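SusD-like carbohydrate binding protein BF1063 (PDB 3I4G) probably binds carbohydrates at the outer membrane, in the manner of SusD-like proteins that help take up glycans. Local coordinates at residues P72-K75 with I76-N80; T119-I122 with A123-R126; R194-K197 with Q198-L201; A270-A273 with K274-G277; R503-N507 with P508-T512. One frame throughout, in Å; residues are numbered along the deposited sequence.

Contact 1. Residues P72-K75 with I76-N80; sequences PFFK and ISSGN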
loop_
_atom_site.group_PDB
_atom_site.type_symbol
_atom_site.label_atom_id
_atom_site.label_comp_id
_atom_site.label_asym_id
_atom_site.label_seq_id
_atom_site.Cartn_x
_atom_site.Cartn_y
_atom_site.Cartn_z
ATOM N N PRO A 72 -17.166 5.975 -6.677
ATOM C CA PRO A 72 -16.136 6.888 -7.226
ATOM C C PRO A 72 -14.709 6.531 -6.859
ATOM O O PRO A 72 -13.784 6.911 -7.587
ATOM C CB PRO A 72 -16.574 8.265 -6.666
ATOM C CG PRO A 72 -18.065 8.114 -6.462
ATOM C CD PRO A 72 -18.199 6.689 -5.920
ATOM N N PHE A 73 -14.473 5.775 -5.782
ATOM C CA PHE A 73 -13.101 5.370 -5.489
ATOM C C PHE A 73 -12.607 4.430 -6.567
ATOM O O PHE A 73 -11.555 4.624 -7.143
ATOM C CB PHE A 73 -13.025 4.700 -4.115
ATOM C CG PHE A 73 -11.635 4.348 -3.654
ATOM C CD1 PHE A 73 -10.668 5.321 -3.449
ATOM C CD2 PHE A 73 -11.319 3.029 -3.347
ATOM C CE1 PHE A 73 -9.418 4.980 -2.966
ATOM C CE2 PHE A 73 -10.100 2.700 -2.863
ATOM C CZ PHE A 73 -9.156 3.659 -2.653
ATOM N N PHE A 74 -13.400 3.417 -6.876
ATOM C CA PHE A 74 -13.078 2.487 -7.960
ATOM C C PHE A 74 -12.903 3.207 -9.294
ATOM O O PHE A 74 -12.046 2.838 -10.122
ATOM C CB PHE A 74 -14.180 1.413 -8.034
ATOM C CG PHE A 74 -13.984 0.424 -9.134
ATOM C CD1 PHE A 74 -13.176 -0.708 -8.951
ATOM C CD2 PHE A 74 -14.600 0.601 -10.350
ATOM C CE1 PHE A 74 -13.009 -1.639 -9.985
ATOM C CE2 PHE A 74 -14.458 -0.348 -11.344
ATOM C CZ PHE A 74 -13.670 -1.455 -11.147
ATOM N N LYS A 75 -13.648 4.285 -9.499
ATOM C CA LYS A 75 -13.565 5.028 -10.738
ATOM C C LYS A 75 -12.211 5.712 -10.942
ATOM O O LYS A 75 -11.921 6.102 -12.060
ATOM C CB LYS A 75 -14.684 6.057 -10.841
ATOM C CG LYS A 75 -16.030 5.447 -11.019
ATOM C CD LYS A 75 -17.050 6.566 -11.250
ATOM C CE LYS A 75 -18.445 6.047 -11.378
ATOM N NZ LYS A 75 -19.423 7.131 -11.712
ATOM N N ILE A 76 -11.385 5.855 -9.911
ATOM C CA ILE A 76 -10.077 6.479 -10.068
ATOM C C ILE A 76 -9.293 5.797 -11.168
ATOM O O ILE A 76 -8.609 6.491 -11.945
ATOM C CB ILE A 76 -9.298 6.445 -8.743
ATOM C CG1 ILE A 76 -9.924 7.480 -7.796
ATOM C CG2 ILE A 76 -7.825 6.757 -8.991
ATOM C CD1 ILE A 76 -9.414 7.430 -6.385
ATOM N N SER A 77 -9.342 4.462 -11.271
ATOM C CA SER A 77 -8.562 3.764 -12.297
ATOM C C SER A 77 -9.380 2.892 -13.235
ATOM O O SER A 77 -8.799 2.075 -13.962
ATOM C CB SER A 77 -7.476 2.923 -11.636
ATOM O OG SER A 77 -8.046 1.928 -10.847
ATOM N N SER A 78 -10.695 3.069 -13.297
ATOM C CA SER A 78 -11.513 2.247 -14.205
ATOM C C SER A 78 -11.806 2.876 -15.556
ATOM O O SER A 78 -12.435 2.224 -16.398
ATOM C CB SER A 78 -12.835 1.922 -13.546
ATOM O OG SER A 78 -13.646 3.099 -13.470
ATOM N N GLY A 79 -11.376 4.106 -15.761
ATOM C CA GLY A 79 -11.659 4.841 -16.989
ATOM C C GLY A 79 -12.717 5.925 -16.805
ATOM O O GLY A 79 -13.069 6.591 -17.757
ATOM N N ASN A 80 -13.206 6.101 -15.579
ATOM C CA ASN A 80 -14.306 7.011 -15.279
ATOM C C ASN A 80 -13.939 8.114 -14.319
ATOM O O ASN A 80 -14.844 8.752 -13.743
ATOM C CB ASN A 80 -15.491 6.190 -14.753
ATOM C CG ASN A 80 -16.202 5.415 -15.860
ATOM O OD1 ASN A 80 -16.374 5.915 -16.968
ATOM N ND2 ASN A 80 -16.672 4.228 -15.542
HETATM O O HOH W 1 -10.335 0.678 -10.283
HETATM O O HOH W 2 -10.324 6.417 -14.430
#
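With chi1 at 178°, F74 has its CG trans to the backbone N, and its ring reaches along the chain toward S78. There CE2 lies 3.6 Å from S78 CB, a meeting that is neither squarely on the ring face nor at its edge. S78 is turned differently: at chi1 71° its OG sits between N and C of its own residue and turns back over the start of the turn, 3.3 Å from K75 CA. On another side I76 sends CD1 to F73 CD1 at 3.8 Å, the two side chains crossing at a slant. All this rides on a short, weakly bonded helix, 72-78, packed against helix 86-109 through F73 and I76. I76 N gives F73 O a 3.0 Å bond, while the bonds from S77 N to F74 O and S78 N to K75 O are weak. At G79, whose phi is positive, the helix stops and a water takes over, bridging G79 N and K75 O. A second water donates to both F74 O and S77 OG and rests over one face of the F74 ring, near its rim; S77 OG is itself bonded to L59 O.

Contact 2. Residues T119-I122 with A123-R126; sequences TRMI and AEAR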
loop_
_atom_site.group_PDB
_atom_site.type_symbol
_atom_site.label_atom_id
_atom_site.label_comp_id
_atom_site.label_asym_id
_atom_site.label_seq_id
_atom_site.Cartn_x
_atom_site.Cartn_y
_atom_site.Cartn_z
ATOM N N THR A 119 17.174 19.364 16.042
ATOM C CA THR A 119 17.674 18.923 14.745
ATOM C C THR A 119 16.931 17.684 14.235
ATOM O O THR A 119 16.575 17.585 13.046
ATOM C CB THR A 119 19.186 18.711 14.851
ATOM O OG1 THR A 119 19.795 19.997 15.112
ATOM C CG2 THR A 119 19.794 18.167 13.587
ATOM N N ARG A 120 16.653 16.765 15.142
ATOM C CA ARG A 120 15.864 15.588 14.792
ATOM C C ARG A 120 14.464 15.965 14.354
ATOM O O ARG A 120 13.976 15.494 13.322
ATOM C CB ARG A 120 15.807 14.637 15.979
ATOM C CG ARG A 120 14.989 13.409 15.667
ATOM C CD ARG A 120 14.914 12.527 16.872
ATOM N NE ARG A 120 14.104 11.344 16.589
ATOM C CZ ARG A 120 13.869 10.384 17.475
ATOM N NH1 ARG A 120 14.409 10.414 18.684
ATOM N NH2 ARG A 120 13.104 9.347 17.135
HETATM N N MSE A 121 13.803 16.810 15.119
HETATM C CA MSE A 121 12.407 17.153 14.807
HETATM C C MSE A 121 12.265 17.913 13.490
HETATM O O MSE A 121 11.319 17.686 12.740
HETATM C CB MSE A 121 11.787 17.950 15.928
HETATM C CG MSE A 121 11.658 17.103 17.226
HETATM SE SE MSE A 121 10.510 17.949 18.543
HETATM C CE MSE A 121 11.815 19.147 19.139
ATOM N N ILE A 122 13.243 18.739 13.144
ATOM C CA ILE A 122 13.266 19.400 11.848
ATOM C C ILE A 122 13.336 18.334 10.758
ATOM O O ILE A 122 12.617 18.387 9.777
ATOM C CB ILE A 122 14.447 20.363 11.703
ATOM C CG1 ILE A 122 14.210 21.595 12.576
ATOM C CG2 ILE A 122 14.654 20.758 10.222
ATOM C CD1 ILE A 122 15.424 22.485 12.773
ATOM N N ALA A 123 14.230 17.356 10.929
ATOM C CA ALA A 123 14.306 16.257 9.960
ATOM C C ALA A 123 12.999 15.476 9.853
ATOM O O ALA A 123 12.590 15.075 8.744
ATOM C CB ALA A 123 15.464 15.332 10.326
ATOM N N GLU A 124 12.320 15.239 10.970
ATOM C CA GLU A 124 11.035 14.532 10.945
ATOM C C GLU A 124 10.006 15.322 10.180
ATOM O O GLU A 124 9.275 14.755 9.373
ATOM C CB GLU A 124 10.575 14.243 12.357
ATOM C CG GLU A 124 11.505 13.283 13.079
ATOM C CD GLU A 124 11.035 12.953 14.446
ATOM O OE1 GLU A 124 10.206 12.030 14.598
ATOM O OE2 GLU A 124 11.483 13.621 15.393
ATOM N N ALA A 125 9.922 16.620 10.437
ATOM C CA ALA A 125 8.977 17.464 9.713
ATOM C C ALA A 125 9.283 17.500 8.229
ATOM O O ALA A 125 8.361 17.471 7.394
ATOM C CB ALA A 125 8.968 18.891 10.293
ATOM N N ARG A 126 10.563 17.546 7.871
ATOM C CA ARG A 126 10.923 17.529 6.449
ATOM C C ARG A 126 10.578 16.192 5.792
ATOM O O ARG A 126 10.115 16.154 4.664
ATOM C CB ARG A 126 12.402 17.876 6.243
ATOM C CG ARG A 126 12.725 19.329 6.619
ATOM C CD ARG A 126 14.205 19.586 6.528
ATOM N NE ARG A 126 14.639 19.737 5.157
ATOM C CZ ARG A 126 15.894 20.011 4.811
ATOM N NH1 ARG A 126 16.847 20.068 5.727
ATOM N NH2 ARG A 126 16.202 20.206 3.542
#
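E124 lies one helical turn after R120, and its side chain runs back over that turn. Its CB packs 3.5 Å from M121 O. CG, set next to the backbone N by chi1 of -65°, drops to 3.3 Å from R120 O, the same carbonyl that accepts the helix bond from E124 N. From there the chain runs straight out, bringing CD near R120 NE and swinging OE2 to 3.5 Å from R120 CG. The charged pairing itself is long, R120 NE to E124 OE2 being 3.7 Å, and E124 OE2 sits off the plane of the guanidinium, where none of its N-H groups is aimed. The two flat groups are inclined to each other by 27°. OE1, at the other corner of the carboxylate, has firmer partners in R194 NE and Y32 OH, while R120 NH2 is taken by E191. Two residues further on, I122 and R126 run next to each other, CG2 to CD at 3.9 Å; R126 then sends its guanidinium to E173 on helix 163-180. Selenomethionine M121 packs on helix 21-33 and I122 on helix 86-109, so this piece of helix 116-139 is wedged among several others. Chemically, R120 and E124 attract through charge without a directed bond; the carboxylate, gathered between two arginines and a tyrosine, would probably favour its ionised form.

Contact 3. Residues R194-K197 with Q198-L201; sequences RACK and QAAL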
loop_
_atom_site.group_PDB
_atom_site.type_symbol
_atom_site.label_atom_id
_atom_site.label_comp_id
_atom_site.label_asym_id
_atom_site.label_seq_id
_atom_site.Cartn_x
_atom_site.Cartn_y
_atom_site.Cartn_z
ATOM N N ARG A 194 7.929 6.504 14.993
ATOM C CA ARG A 194 8.742 7.675 14.570
ATOM C C ARG A 194 9.611 7.314 13.371
ATOM O O ARG A 194 10.051 6.158 13.216
ATOM C CB ARG A 194 9.627 8.172 15.700
ATOM C CG ARG A 194 8.901 8.599 16.962
ATOM C CD ARG A 194 8.443 10.015 16.989
ATOM N NE ARG A 194 9.530 11.018 17.048
ATOM C CZ ARG A 194 10.150 11.460 18.137
ATOM N NH1 ARG A 194 9.946 10.930 19.326
ATOM N NH2 ARG A 194 11.079 12.387 18.015
ATOM N N ALA A 195 9.853 8.286 12.504
ATOM C CA ALA A 195 10.669 8.089 11.293
ATOM C C ALA A 195 12.156 7.918 11.579
ATOM O O ALA A 195 12.737 8.723 12.275
ATOM C CB ALA A 195 10.479 9.264 10.313
ATOM N N CYS A 196 12.744 6.859 11.041
ATOM C CA CYS A 196 14.166 6.647 11.137
ATOM C C CYS A 196 14.893 6.954 9.821
ATOM O O CYS A 196 14.278 7.163 8.784
ATOM C CB CYS A 196 14.473 5.211 11.583
ATOM S SG CYS A 196 14.113 3.949 10.393
ATOM N N LYS A 197 16.212 6.967 9.884
ATOM C CA LYS A 197 17.063 7.219 8.747
ATOM C C LYS A 197 16.654 6.350 7.565
ATOM O O LYS A 197 16.489 6.809 6.440
ATOM C CB LYS A 197 18.522 6.929 9.163
ATOM C CG LYS A 197 19.549 7.159 8.096
ATOM C CD LYS A 197 20.985 6.893 8.586
ATOM C CE LYS A 197 21.400 7.661 9.833
ATOM N NZ LYS A 197 21.466 9.125 9.535
ATOM N N GLN A 198 16.503 5.059 7.825
ATOM C CA GLN A 198 16.127 4.102 6.780
ATOM C C GLN A 198 14.756 4.366 6.177
ATOM O O GLN A 198 14.544 4.026 5.002
ATOM C CB GLN A 198 16.210 2.671 7.329
ATOM C CG GLN A 198 17.634 2.186 7.598
ATOM C CD GLN A 198 18.138 2.455 9.008
ATOM O OE1 GLN A 198 17.680 3.400 9.719
ATOM N NE2 GLN A 198 19.075 1.596 9.455
ATOM N N ALA A 199 13.811 4.921 6.933
ATOM C CA ALA A 199 12.505 5.300 6.356
ATOM C C ALA A 199 12.697 6.390 5.310
ATOM O O ALA A 199 12.134 6.317 4.198
ATOM C CB ALA A 199 11.518 5.742 7.457
ATOM N N ALA A 200 13.489 7.404 5.646
ATOM C CA ALA A 200 13.766 8.454 4.674
ATOM C C ALA A 200 14.531 7.921 3.455
ATOM O O ALA A 200 14.252 8.317 2.326
ATOM C CB ALA A 200 14.508 9.643 5.363
ATOM N N LEU A 201 15.508 7.029 3.670
ATOM C CA LEU A 201 16.224 6.442 2.548
ATOM C C LEU A 201 15.308 5.581 1.658
ATOM O O LEU A 201 15.532 5.511 0.437
ATOM C CB LEU A 201 17.438 5.596 3.014
ATOM C CG LEU A 201 18.569 6.332 3.683
ATOM C CD1 LEU A 201 19.544 5.360 4.359
ATOM C CD2 LEU A 201 19.263 7.175 2.637
#
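C196 and A199 meet at the start of helix 197-211, where C196 is the N-cap. Its SG, placed between the backbone N and the carbonyl carbon by chi1 of 70°, turns toward the first helical turn and accepts a weak capping bond from A199 N at 3.6 Å. The same N-H also leans on C196 O, dividing itself between two weak bonds, the one to the carbonyl strongly bent. C196 O has a straighter partner in A200 N, at 3.2 Å. The next bond is regular: L201 N reaches K197 O at 2.9 Å in the carbonyl plane. Q198 bends at chi2 (91°), carrying OE1 to 3.7 Å from C196 SG; the amide is satisfied at both ends, OE1 by F184 N and NE2 by D229 OD2. K197 keeps CG 4.1 Å from L201 CD1 before it folds at chi3 and chi4 to deliver NZ to A178 O. A195 N is bonded to Y32 OH, and the K197 backbone pairs with P182. K197, Q198 and L201 face helix 214-227, A195 and A200 rest on F127 of helix 116-139, and C196, Q198 and A199 press on I252 of strand 251-252.

Contact 4. Residues A270-A273 with K274-G277; sequences ALSA and KDGG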
loop_
_atom_site.group_PDB
_atom_site.type_symbol
_atom_site.label_atom_id
_atom_site.label_comp_id
_atom_site.label_asym_id
_atom_site.label_seq_id
_atom_site.Cartn_x
_atom_site.Cartn_y
_atom_site.Cartn_z
ATOM N N ALA A 270 -13.346 -4.691 6.842
ATOM C CA ALA A 270 -12.770 -5.736 5.978
ATOM C C ALA A 270 -12.889 -7.175 6.460
ATOM O O ALA A 270 -12.512 -8.075 5.721
ATOM C CB ALA A 270 -11.308 -5.430 5.671
ATOM N N LEU A 271 -13.350 -7.395 7.692
ATOM C CA LEU A 271 -13.738 -8.733 8.096
ATOM C C LEU A 271 -15.021 -9.109 7.353
ATOM O O LEU A 271 -15.748 -8.252 6.829
ATOM C CB LEU A 271 -13.979 -8.828 9.613
ATOM C CG LEU A 271 -12.728 -8.648 10.452
ATOM C CD1 LEU A 271 -13.053 -8.648 11.971
ATOM C CD2 LEU A 271 -11.627 -9.720 10.178
ATOM N N SER A 272 -15.344 -10.410 7.327
ATOM C CA SER A 272 -16.579 -10.865 6.716
ATOM C C SER A 272 -17.695 -10.894 7.765
ATOM O O SER A 272 -17.454 -10.724 8.975
ATOM C CB SER A 272 -16.386 -12.227 6.035
ATOM O OG SER A 272 -16.372 -13.272 6.976
ATOM N N ALA A 273 -18.915 -11.115 7.318
ATOM C CA ALA A 273 -20.067 -11.047 8.218
ATOM C C ALA A 273 -19.971 -11.975 9.408
ATOM O O ALA A 273 -20.393 -11.602 10.495
ATOM C CB ALA A 273 -21.347 -11.334 7.422
ATOM N N LYS A 274 -19.438 -13.170 9.226
ATOM C CA LYS A 274 -19.356 -14.136 10.351
ATOM C C LYS A 274 -18.504 -13.605 11.485
ATOM O O LYS A 274 -18.647 -14.056 12.635
ATOM C CB LYS A 274 -18.829 -15.494 9.873
ATOM C CG LYS A 274 -17.329 -15.547 9.604
ATOM C CD LYS A 274 -16.914 -16.889 8.964
ATOM C CE LYS A 274 -15.436 -17.015 8.840
ATOM N NZ LYS A 274 -14.702 -16.947 10.164
ATOM N N ASP A 275 -17.593 -12.676 11.185
ATOM C CA ASP A 275 -16.732 -12.066 12.179
ATOM C C ASP A 275 -17.071 -10.594 12.437
ATOM O O ASP A 275 -16.271 -9.855 13.003
ATOM C CB ASP A 275 -15.274 -12.257 11.757
ATOM C CG ASP A 275 -14.886 -13.702 11.762
ATOM O OD1 ASP A 275 -15.066 -14.323 12.838
ATOM O OD2 ASP A 275 -14.445 -14.217 10.708
ATOM N N GLY A 276 -18.264 -10.193 12.030
ATOM C CA GLY A 276 -18.746 -8.840 12.350
ATOM C C GLY A 276 -18.424 -7.752 11.374
ATOM O O GLY A 276 -18.690 -6.585 11.673
ATOM N N GLY A 277 -17.894 -8.096 10.197
ATOM C CA GLY A 277 -17.435 -7.068 9.268
ATOM C C GLY A 277 -18.271 -6.893 8.034
ATOM O O GLY A 277 -19.188 -7.666 7.768
HETATM O O HOH W 3 -14.172 -12.839 8.427
HETATM O O HOH W 4 -18.848 -14.424 6.556
#
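The peptide carbonyl of S272 is approached on both faces: D275 N comes to S272 O from one side of its plane and G277 N from the other. Together with the bond from G276 N to A273 O at 3.0 Å, this makes a Schellman motif: the six-to-one bond runs from G277 N to S272 O (2.9 Å), the five-to-two bond lies within it, and G276, in the position before the last, has the positive phi (90°) the motif requires. It winds up a brief 3-10 turn, in the loop between helix 266-270 and strand 281-283. At the other glycine, G277 CA makes a CA-H...O contact of 3.2 Å with L271 O. L271 lies across the turn with CD1 3.6 Å from D275 O and packs on F330 of strand 329-330. The second flat group, the D275 carboxylate, is met at OD2 on its syn side by K274 NZ, 21° out of plane, in a salt bridge of neighbouring residues; the same ammonium also reaches T333 OG1 and F330 O. One water ties D275 OD2 to S272 N and S272 OG, so the carboxylate is held to the start of the turn. A second water joins S272 OG to K274 N. S272 OG also touches the lysine chain directly, lying 3.6 Å from K274 CG.

Contact 5. Residues R503-N507 with P508-T512; sequences RAFRN and PTDYT. With EDO (1,2-ethanediol), chain F.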
loop_
_atom_site.group_PDB
_atom_site.type_symbol
_atom_site.label_atom_id
_atom_site.label_comp_id
_atom_site.label_asym_id
_atom_site.label_seq_id
_atom_site.Cartn_x
_atom_site.Cartn_y
_atom_site.Cartn_z
ATOM N N ARG A 503 -12.889 -2.951 -16.007
ATOM C CA ARG A 503 -12.242 -1.642 -16.132
ATOM C C ARG A 503 -11.885 -1.369 -17.587
ATOM O O ARG A 503 -11.718 -2.298 -18.386
ATOM C CB ARG A 503 -10.980 -1.536 -15.295
ATOM C CG ARG A 503 -11.137 -1.692 -13.806
ATOM C CD ARG A 503 -9.804 -1.460 -13.107
ATOM N NE ARG A 503 -9.880 -1.680 -11.678
ATOM C CZ ARG A 503 -9.636 -2.826 -11.067
ATOM N NH1 ARG A 503 -9.270 -3.918 -11.730
ATOM N NH2 ARG A 503 -9.752 -2.857 -9.746
ATOM N N ALA A 504 -11.759 -0.091 -17.901
ATOM C CA ALA A 504 -11.288 0.364 -19.213
ATOM C C ALA A 504 -10.403 1.601 -18.997
ATOM O O ALA A 504 -10.655 2.710 -19.506
ATOM C CB ALA A 504 -12.435 0.646 -20.151
ATOM N N PHE A 505 -9.329 1.406 -18.228
ATOM C CA PHE A 505 -8.339 2.450 -17.963
ATOM C C PHE A 505 -7.888 3.104 -19.262
ATOM O O PHE A 505 -7.587 2.407 -20.250
ATOM C CB PHE A 505 -7.151 1.787 -17.256
ATOM C CG PHE A 505 -6.008 2.693 -16.855
ATOM C CD1 PHE A 505 -5.094 3.154 -17.777
ATOM C CD2 PHE A 505 -5.760 2.957 -15.510
ATOM C CE1 PHE A 505 -4.013 3.905 -17.373
ATOM C CE2 PHE A 505 -4.665 3.706 -15.114
ATOM C CZ PHE A 505 -3.804 4.167 -16.037
ATOM N N ARG A 506 -7.827 4.425 -19.289
ATOM C CA ARG A 506 -7.492 5.137 -20.501
ATOM C C ARG A 506 -6.012 5.483 -20.604
ATOM O O ARG A 506 -5.442 6.100 -19.687
ATOM C CB ARG A 506 -8.283 6.447 -20.535
ATOM C CG ARG A 506 -9.778 6.310 -20.544
ATOM C CD ARG A 506 -10.511 7.598 -20.208
ATOM N NE ARG A 506 -10.305 7.968 -18.822
ATOM C CZ ARG A 506 -10.879 8.990 -18.224
ATOM N NH1 ARG A 506 -11.729 9.782 -18.882
ATOM N NH2 ARG A 506 -10.635 9.207 -16.960
ATOM N N ASN A 507 -5.376 5.098 -21.711
ATOM C CA ASN A 507 -3.987 5.423 -21.960
ATOM C C ASN A 507 -3.938 6.631 -22.895
ATOM O O ASN A 507 -4.374 6.524 -24.030
ATOM C CB ASN A 507 -3.282 4.226 -22.566
ATOM C CG ASN A 507 -1.779 4.417 -22.632
ATOM O OD1 ASN A 507 -1.207 5.255 -21.923
ATOM N ND2 ASN A 507 -1.107 3.605 -23.475
ATOM N N PRO A 508 -3.355 7.759 -22.483
ATOM C CA PRO A 508 -2.602 8.053 -21.270
ATOM C C PRO A 508 -3.332 8.696 -20.103
ATOM O O PRO A 508 -2.738 8.833 -19.045
ATOM C CB PRO A 508 -1.591 9.095 -21.781
ATOM C CG PRO A 508 -2.406 9.898 -22.751
ATOM C CD PRO A 508 -3.281 8.898 -23.442
ATOM N N THR A 509 -4.574 9.093 -20.289
ATOM C CA THR A 509 -5.269 9.929 -19.319
ATOM C C THR A 509 -5.220 9.415 -17.903
ATOM O O THR A 509 -4.962 10.212 -16.981
ATOM C CB THR A 509 -6.737 10.085 -19.752
ATOM O OG1 THR A 509 -6.745 10.780 -21.006
ATOM C CG2 THR A 509 -7.585 10.880 -18.742
ATOM N N ASP A 510 -5.455 8.117 -17.684
ATOM C CA ASP A 510 -5.563 7.636 -16.304
ATOM C C ASP A 510 -4.228 7.417 -15.608
ATOM O O ASP A 510 -4.222 7.045 -14.438
ATOM C CB ASP A 510 -6.499 6.436 -16.253
ATOM C CG ASP A 510 -7.930 6.842 -16.476
ATOM O OD1 ASP A 510 -8.371 7.859 -15.881
ATOM O OD2 ASP A 510 -8.620 6.182 -17.268
ATOM N N TYR A 511 -3.106 7.675 -16.283
ATOM C CA TYR A 511 -1.835 7.756 -15.579
ATOM C C TYR A 511 -1.690 9.029 -14.744
ATOM O O TYR A 511 -0.761 9.120 -13.940
ATOM C CB TYR A 511 -0.642 7.626 -16.565
ATOM C CG TYR A 511 -0.450 6.192 -16.999
ATOM C CD1 TYR A 511 0.044 5.260 -16.106
ATOM C CD2 TYR A 511 -0.708 5.783 -18.273
ATOM C CE1 TYR A 511 0.234 3.961 -16.479
ATOM C CE2 TYR A 511 -0.529 4.447 -18.674
ATOM C CZ TYR A 511 -0.038 3.566 -17.752
ATOM O OH TYR A 511 0.130 2.233 -18.069
ATOM N N THR A 512 -2.586 10.012 -14.923
ATOM C CA THR A 512 -2.505 11.252 -14.155
ATOM C C THR A 512 -3.893 11.579 -13.608
ATOM O O THR A 512 -4.893 11.575 -14.365
ATOM C CB THR A 512 -2.041 12.404 -15.034
ATOM O OG1 THR A 512 -0.785 12.089 -15.653
ATOM C CG2 THR A 512 -1.813 13.661 -14.198
HETATM C C1 EDO F . -5.451 13.918 -16.329
HETATM O O1 EDO F . -4.929 12.940 -17.259
HETATM C C2 EDO F . -5.896 15.160 -17.094
HETATM O O2 EDO F . -7.110 14.829 -17.773
#
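D510, R506 and F505 carry this contact, on the turn that passes through the cis peptide before P508. The carboxylate of D510 is gripped side-on by the R506 guanidinium: NE donates to OD2 at 2.9 Å, and NH2 to OD1 at 2.8 Å, arriving on the syn side of that oxygen. OD2 has a further donor in R506 N, coming from the anti side at 2.8 Å, whereas NE reaches it from above the carboxylate plane. The turn is closed by the return bond from D510 N to R506 O. T509 CG2 sits over one face of the guanidinium, and NH2 also bonds to L81 O. F505, its CG swung away from the backbone N (chi1 -179°), slides under D510: CB stands 3.4 Å from the ring centroid, a CH-pi contact almost along the ring normal. The same ring turns its edge to the face of Y511, planes 73° apart, in a T-shaped pair with centroids 5.0 Å from each other. N507 OD1 lies at the edge of the tyrosine ring, 3.4 Å from Y511 CE2, and Y511 OH is bonded to H465. An ethanediol, probably from the crystallisation liquor, donates to T509 O. With three N-H groups on its two oxygens, D510 is probably kept as carboxylate.

Overall arrangement
Contacts 2 and 3 adjoin on one side of the molecule, contact 2 within helix 116-139 and contact 3 at the start of helix 197-211, linked through E124 and R194. Contact 3 is buried; the other four are partly buried, and contact 2 is lined with charged side chains whose firmer partners lie outside it. About 33 to 37 Å away, between centres, contacts 1 and 5 touch: the end of helix 72-78 meets the 503-512 loop, S78 O lying 2.8 Å from A504 N. Both use aromatic rings, but contact 1 is a weakly bonded helix end with bridging waters, contact 5 a cis-proline turn with a salt bridge. Contact 4 stands apart, a water-linked Schellman turn with its nearest atoms about 12 Å from contact 1.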